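Long-range contact in tRNA dimethylallyltransferase (Bacillus halodurans, PDB 3EXA), which probably transfers a dimethylallyl group from dimethylallyl diphosphate to the adenine at position 37 of tRNAs that read codons beginning with uridine: residues K2-K16 and Y190-L204. Sequence-based numbering, arbitrary orientation.
Sequences KEKLVAIVGPTAVGK and YNLVMIGLTMERDVL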
loop_
_atom_site.group_PDB
_atom_site.type_symbol
_atom_site.label_atom_id
_atom_site.label_comp_id
_atom_site.label_asym_id
_atom_site.label_seq_id
_atom_site.Cartn_x
_atom_site.Cartn_y
_atom_site.Cartn_z
ATOM N N LYS A 2 5.682 -21.138 -26.836
ATOM C CA LYS A 2 5.649 -19.733 -26.338
ATOM C C LYS A 2 5.476 -18.734 -27.475
ATOM O O LYS A 2 5.856 -19.006 -28.615
ATOM C CB LYS A 2 6.952 -19.379 -25.615
ATOM C CG LYS A 2 7.331 -20.251 -24.435
ATOM C CD LYS A 2 8.630 -19.735 -23.820
ATOM C CE LYS A 2 9.080 -20.585 -22.641
ATOM N NZ LYS A 2 9.393 -21.981 -23.071
ATOM N N GLU A 3 4.888 -17.583 -27.157
ATOM C CA GLU A 3 4.724 -16.498 -28.123
ATOM C C GLU A 3 6.127 -15.984 -28.463
ATOM O O GLU A 3 6.962 -15.797 -27.574
ATOM C CB GLU A 3 3.922 -15.340 -27.518
ATOM C CG GLU A 3 2.410 -15.496 -27.511
ATOM C CD GLU A 3 1.710 -14.337 -26.814
ATOM O OE1 GLU A 3 2.136 -13.178 -26.998
ATOM O OE2 GLU A 3 0.723 -14.576 -26.085
ATOM N N LYS A 4 6.364 -15.746 -29.751
ATOM C CA LYS A 4 7.648 -15.262 -30.250
ATOM C C LYS A 4 7.721 -13.740 -30.224
ATOM O O LYS A 4 6.756 -13.063 -30.571
ATOM C CB LYS A 4 7.871 -15.738 -31.684
ATOM C CG LYS A 4 7.981 -17.236 -31.843
ATOM C CD LYS A 4 8.151 -17.601 -33.307
ATOM C CE LYS A 4 8.164 -19.109 -33.492
ATOM N NZ LYS A 4 8.163 -19.508 -34.932
ATOM N N LEU A 5 8.875 -13.208 -29.828
ATOM C CA LEU A 5 9.064 -11.763 -29.761
ATOM C C LEU A 5 10.482 -11.345 -30.120
ATOM O O LEU A 5 11.447 -11.784 -29.492
ATOM C CB LEU A 5 8.738 -11.265 -28.359
ATOM C CG LEU A 5 9.076 -9.816 -28.039
ATOM C CD1 LEU A 5 8.469 -8.872 -29.067
ATOM C CD2 LEU A 5 8.555 -9.513 -26.648
ATOM N N VAL A 6 10.609 -10.491 -31.132
ATOM C CA VAL A 6 11.922 -10.004 -31.539
ATOM C C VAL A 6 12.128 -8.607 -30.963
ATOM O O VAL A 6 11.255 -7.753 -31.093
ATOM C CB VAL A 6 12.060 -9.915 -33.083
ATOM C CG1 VAL A 6 13.434 -9.348 -33.440
ATOM C CG2 VAL A 6 11.875 -11.292 -33.721
ATOM N N ALA A 7 13.268 -8.375 -30.312
ATOM C CA ALA A 7 13.550 -7.053 -29.760
ATOM C C ALA A 7 14.798 -6.473 -30.411
ATOM O O ALA A 7 15.807 -7.162 -30.555
ATOM C CB ALA A 7 13.733 -7.126 -28.253
ATOM N N ILE A 8 14.708 -5.216 -30.833
ATOM C CA ILE A 8 15.827 -4.523 -31.449
ATOM C C ILE A 8 16.102 -3.330 -30.552
ATOM O O ILE A 8 15.308 -2.397 -30.475
ATOM C CB ILE A 8 15.485 -4.027 -32.867
ATOM C CG1 ILE A 8 15.054 -5.201 -33.737
ATOM C CG2 ILE A 8 16.694 -3.330 -33.483
ATOM C CD1 ILE A 8 14.595 -4.796 -35.111
ATOM N N VAL A 9 17.231 -3.380 -29.862
ATOM C CA VAL A 9 17.616 -2.336 -28.931
ATOM C C VAL A 9 18.931 -1.704 -29.370
ATOM O O VAL A 9 19.637 -2.255 -30.212
ATOM C CB VAL A 9 17.821 -2.934 -27.559
ATOM C CG1 VAL A 9 16.578 -3.729 -27.155
ATOM C CG2 VAL A 9 19.041 -3.850 -27.598
ATOM N N GLY A 10 19.266 -0.567 -28.771
ATOM C CA GLY A 10 20.493 0.131 -29.110
ATOM C C GLY A 10 20.294 1.626 -28.921
ATOM O O GLY A 10 19.158 2.077 -28.805
ATOM N N PRO A 11 21.373 2.419 -28.870
ATOM C CA PRO A 11 21.295 3.874 -28.691
ATOM C C PRO A 11 20.625 4.569 -29.876
ATOM O O PRO A 11 20.114 3.907 -30.776
ATOM C CB PRO A 11 22.758 4.277 -28.541
ATOM C CG PRO A 11 23.456 3.277 -29.407
ATOM C CD PRO A 11 22.772 1.987 -29.011
ATOM N N THR A 12 20.634 5.900 -29.877
ATOM C CA THR A 12 20.030 6.673 -30.964
ATOM C C THR A 12 21.012 6.864 -32.109
ATOM O O THR A 12 22.217 6.955 -31.890
ATOM C CB THR A 12 19.633 8.108 -30.531
ATOM O OG1 THR A 12 19.380 8.147 -29.121
ATOM C CG2 THR A 12 18.381 8.568 -31.294
ATOM N N ALA A 13 20.472 6.939 -33.321
ATOM C CA ALA A 13 21.247 7.168 -34.528
ATOM C C ALA A 13 22.000 5.974 -35.103
ATOM O O ALA A 13 22.798 6.134 -36.027
ATOM C CB ALA A 13 22.208 8.332 -34.302
ATOM N N VAL A 14 21.742 4.780 -34.582
ATOM C CA VAL A 14 22.410 3.583 -35.093
ATOM C C VAL A 14 21.618 2.891 -36.201
ATOM O O VAL A 14 21.997 1.818 -36.652
ATOM C CB VAL A 14 22.665 2.537 -33.979
ATOM C CG1 VAL A 14 23.794 2.992 -33.077
ATOM C CG2 VAL A 14 21.400 2.322 -33.170
ATOM N N GLY A 15 20.508 3.481 -36.628
ATOM C CA GLY A 15 19.747 2.866 -37.702
ATOM C C GLY A 15 18.773 1.798 -37.264
ATOM O O GLY A 15 18.513 0.844 -37.995
ATOM N N LYS A 16 18.223 1.977 -36.071
ATOM C CA LYS A 16 17.269 1.055 -35.494
ATOM C C LYS A 16 15.955 1.020 -36.281
ATOM O O LYS A 16 15.315 -0.029 -36.388
ATOM C CB LYS A 16 17.017 1.458 -34.049
ATOM C CG LYS A 16 17.138 0.314 -33.068
ATOM C CD LYS A 16 17.866 0.695 -31.768
ATOM C CE LYS A 16 17.166 1.800 -30.999
ATOM N NZ LYS A 16 17.568 3.150 -31.467
ATOM N N TYR A 190 8.448 -15.295 -23.249
ATOM C CA TYR A 190 8.424 -15.331 -24.716
ATOM C C TYR A 190 9.593 -16.110 -25.333
ATOM O O TYR A 190 10.589 -16.413 -24.665
ATOM C CB TYR A 190 8.458 -13.907 -25.309
ATOM C CG TYR A 190 7.324 -12.987 -24.922
ATOM C CD1 TYR A 190 7.484 -12.040 -23.922
ATOM C CD2 TYR A 190 6.085 -13.069 -25.560
ATOM C CE1 TYR A 190 6.444 -11.197 -23.561
ATOM C CE2 TYR A 190 5.033 -12.232 -25.207
ATOM C CZ TYR A 190 5.219 -11.294 -24.203
ATOM O OH TYR A 190 4.183 -10.463 -23.838
ATOM N N ASN A 191 9.442 -16.441 -26.614
ATOM C CA ASN A 191 10.497 -17.099 -27.381
ATOM C C ASN A 191 11.150 -15.828 -27.904
ATOM O O ASN A 191 10.852 -15.370 -29.010
ATOM C CB ASN A 191 9.905 -17.904 -28.549
ATOM C CG ASN A 191 10.971 -18.478 -29.473
ATOM O OD1 ASN A 191 12.133 -18.059 -29.443
ATOM N ND2 ASN A 191 10.572 -19.426 -30.315
ATOM N N LEU A 192 12.003 -15.238 -27.076
ATOM C CA LEU A 192 12.646 -13.988 -27.420
ATOM C C LEU A 192 14.033 -14.072 -28.036
ATOM O O LEU A 192 14.858 -14.919 -27.679
ATOM C CB LEU A 192 12.686 -13.078 -26.185
ATOM C CG LEU A 192 13.261 -11.653 -26.319
ATOM C CD1 LEU A 192 12.667 -10.776 -25.253
ATOM C CD2 LEU A 192 14.780 -11.675 -26.194
ATOM N N VAL A 193 14.246 -13.171 -28.991
ATOM C CA VAL A 193 15.501 -12.992 -29.695
ATOM C C VAL A 193 15.738 -11.482 -29.597
ATOM O O VAL A 193 14.955 -10.668 -30.103
ATOM C CB VAL A 193 15.409 -13.422 -31.177
ATOM C CG1 VAL A 193 16.711 -13.096 -31.896
ATOM C CG2 VAL A 193 15.140 -14.919 -31.267
HETATM N N MSE A 194 16.806 -11.119 -28.902
HETATM C CA MSE A 194 17.148 -9.728 -28.696
HETATM C C MSE A 194 18.457 -9.401 -29.403
HETATM O O MSE A 194 19.474 -10.045 -29.157
HETATM C CB MSE A 194 17.287 -9.472 -27.199
HETATM C CG MSE A 194 16.959 -8.063 -26.779
HETATM SE SE MSE A 194 16.781 -7.896 -24.858
HETATM C CE MSE A 194 17.687 -6.204 -24.645
ATOM N N ILE A 195 18.432 -8.411 -30.286
ATOM C CA ILE A 195 19.640 -8.012 -31.004
ATOM C C ILE A 195 19.954 -6.567 -30.659
ATOM O O ILE A 195 19.051 -5.779 -30.393
ATOM C CB ILE A 195 19.458 -8.104 -32.537
ATOM C CG1 ILE A 195 18.288 -7.222 -32.963
ATOM C CG2 ILE A 195 19.224 -9.558 -32.967
ATOM C CD1 ILE A 195 18.114 -7.112 -34.447
ATOM N N GLY A 196 21.232 -6.212 -30.659
ATOM C CA GLY A 196 21.599 -4.843 -30.349
ATOM C C GLY A 196 22.430 -4.243 -31.465
ATOM O O GLY A 196 23.285 -4.919 -32.036
ATOM N N LEU A 197 22.158 -2.981 -31.788
ATOM C CA LEU A 197 22.886 -2.258 -32.826
ATOM C C LEU A 197 23.820 -1.248 -32.159
ATOM O O LEU A 197 23.378 -0.431 -31.348
ATOM C CB LEU A 197 21.901 -1.539 -33.753
ATOM C CG LEU A 197 20.801 -2.447 -34.328
ATOM C CD1 LEU A 197 19.989 -1.679 -35.364
ATOM C CD2 LEU A 197 21.428 -3.686 -34.953
ATOM N N THR A 198 25.110 -1.329 -32.488
ATOM C CA THR A 198 26.130 -0.449 -31.928
ATOM C C THR A 198 26.834 0.225 -33.062
ATOM O O THR A 198 26.516 0.009 -34.231
ATOM C CB THR A 198 27.260 -1.195 -31.201
ATOM O OG1 THR A 198 26.799 -2.472 -30.765
ATOM C CG2 THR A 198 27.755 -0.380 -30.016
HETATM N N MSE A 199 27.857 0.987 -32.698
HETATM C CA MSE A 199 28.637 1.725 -33.671
HETATM C C MSE A 199 29.838 2.336 -32.966
HETATM O O MSE A 199 29.807 2.558 -31.757
HETATM C CB MSE A 199 27.750 2.821 -34.255
HETATM C CG MSE A 199 28.120 3.317 -35.633
HETATM SE SE MSE A 199 26.790 4.620 -36.238
HETATM C CE MSE A 199 25.484 3.426 -36.998
ATOM N N GLU A 200 30.896 2.597 -33.726
ATOM C CA GLU A 200 32.112 3.200 -33.189
ATOM C C GLU A 200 31.789 4.525 -32.493
ATOM O O GLU A 200 30.959 5.301 -32.971
ATOM C CB GLU A 200 33.123 3.420 -34.324
ATOM C CG GLU A 200 34.044 2.226 -34.565
ATOM C CD GLU A 200 34.709 2.230 -35.942
ATOM O OE1 GLU A 200 35.174 3.302 -36.397
ATOM O OE2 GLU A 200 34.776 1.146 -36.565
ATOM N N ARG A 201 32.450 4.762 -31.360
ATOM C CA ARG A 201 32.270 5.962 -30.525
ATOM C C ARG A 201 32.106 7.279 -31.274
ATOM O O ARG A 201 31.028 7.881 -31.282
ATOM C CB ARG A 201 33.459 6.096 -29.555
ATOM C CG ARG A 201 33.305 7.157 -28.457
ATOM C CD ARG A 201 32.078 6.895 -27.571
ATOM N NE ARG A 201 32.106 5.590 -26.903
ATOM C CZ ARG A 201 31.085 5.062 -26.222
ATOM N NH1 ARG A 201 29.935 5.715 -26.106
ATOM N NH2 ARG A 201 31.210 3.870 -25.658
ATOM N N ASP A 202 33.199 7.726 -31.882
ATOM C CA ASP A 202 33.237 8.984 -32.616
ATOM C C ASP A 202 32.191 9.126 -33.712
ATOM O O ASP A 202 31.630 10.205 -33.902
ATOM C CB ASP A 202 34.628 9.184 -33.209
ATOM C CG ASP A 202 35.702 9.265 -32.149
ATOM O OD1 ASP A 202 36.889 9.386 -32.518
ATOM O OD2 ASP A 202 35.359 9.209 -30.946
ATOM N N VAL A 203 31.943 8.041 -34.438
ATOM C CA VAL A 203 30.969 8.040 -35.520
ATOM C C VAL A 203 29.574 8.284 -34.963
ATOM O O VAL A 203 28.864 9.165 -35.432
ATOM C CB VAL A 203 31.007 6.689 -36.293
ATOM C CG1 VAL A 203 29.838 6.585 -37.245
ATOM C CG2 VAL A 203 32.308 6.585 -37.085
ATOM N N LEU A 204 29.202 7.507 -33.950
ATOM C CA LEU A 204 27.904 7.621 -33.308
ATOM C C LEU A 204 27.638 9.030 -32.775
ATOM O O LEU A 204 26.528 9.559 -32.918
ATOM C CB LEU A 204 27.804 6.620 -32.157
ATOM C CG LEU A 204 26.477 6.712 -31.396
ATOM C CD1 LEU A 204 25.382 6.141 -32.267
ATOM C CD2 LEU A 204 26.548 5.963 -30.068
HETATM O O HOH W 1 7.842 -20.743 -29.733
HETATM O O HOH W 2 1.928 -10.816 -25.382
#
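Seven backbone hydrogen bonds, from Asn191 N to Glu3 O at one end to Leu197 N to Val9 O at the other, join strands 4-9 and 191-198 in parallel, their axes 13° apart. They are adjacent interior strands of the parallel sheet of a P-loop NTPase-type core, where strand 94-98 flanks the first and strand 284-288 the second. Where the pairing begins, Leu5 CD2 sits over one face of the Tyr190 ring, a CH-pi contact 4.1 Å from the ring centroid, while Glu3 O and a water lie at the ring's edge. That water links Tyr190 OH to Glu3 OE1, and Glu3 OE2 is held in turn by Thr86 of helix 74-90. Replacing the tyrosine by an alanine would probably take away the ring face on which Leu5 CD2 rests and cost the water its phenolic partner, loosening the tie to Glu3. Further along, Ala7 CB meets Met194 CG at 3.7 Å, and Met194 CE (a selenomethionine) reaches Val9 CG1, the Val9 and Met194 side chains crossing at about a right angle. On the face of Val6 and Val193, Ile195 holds CG1 between its backbone N and carbonyl carbon (chi1 58°), which brings CD1 to 3.7 Å from Ile8 CG1; helix 294-317 covers Val193 and Ile195. Beyond the strands, Val14 turns its two methyls to different partners: CG2 lies 3.9 Å from Leu197 CB, and CG1 3.6 Å from Leu204 CD1. Met199 CE closes on Val14 CA, and within the loop Lys16 NZ donates to Pro11 O at 2.7 Å. Polar pairing thus fixes the strand register, whereas apolar packing seats the predicted ATP-binding loop, whose Gly10 and Gly15 adopt backbone angles unsuited to a side chain, against strand 191-198 and the start of helix 201-218.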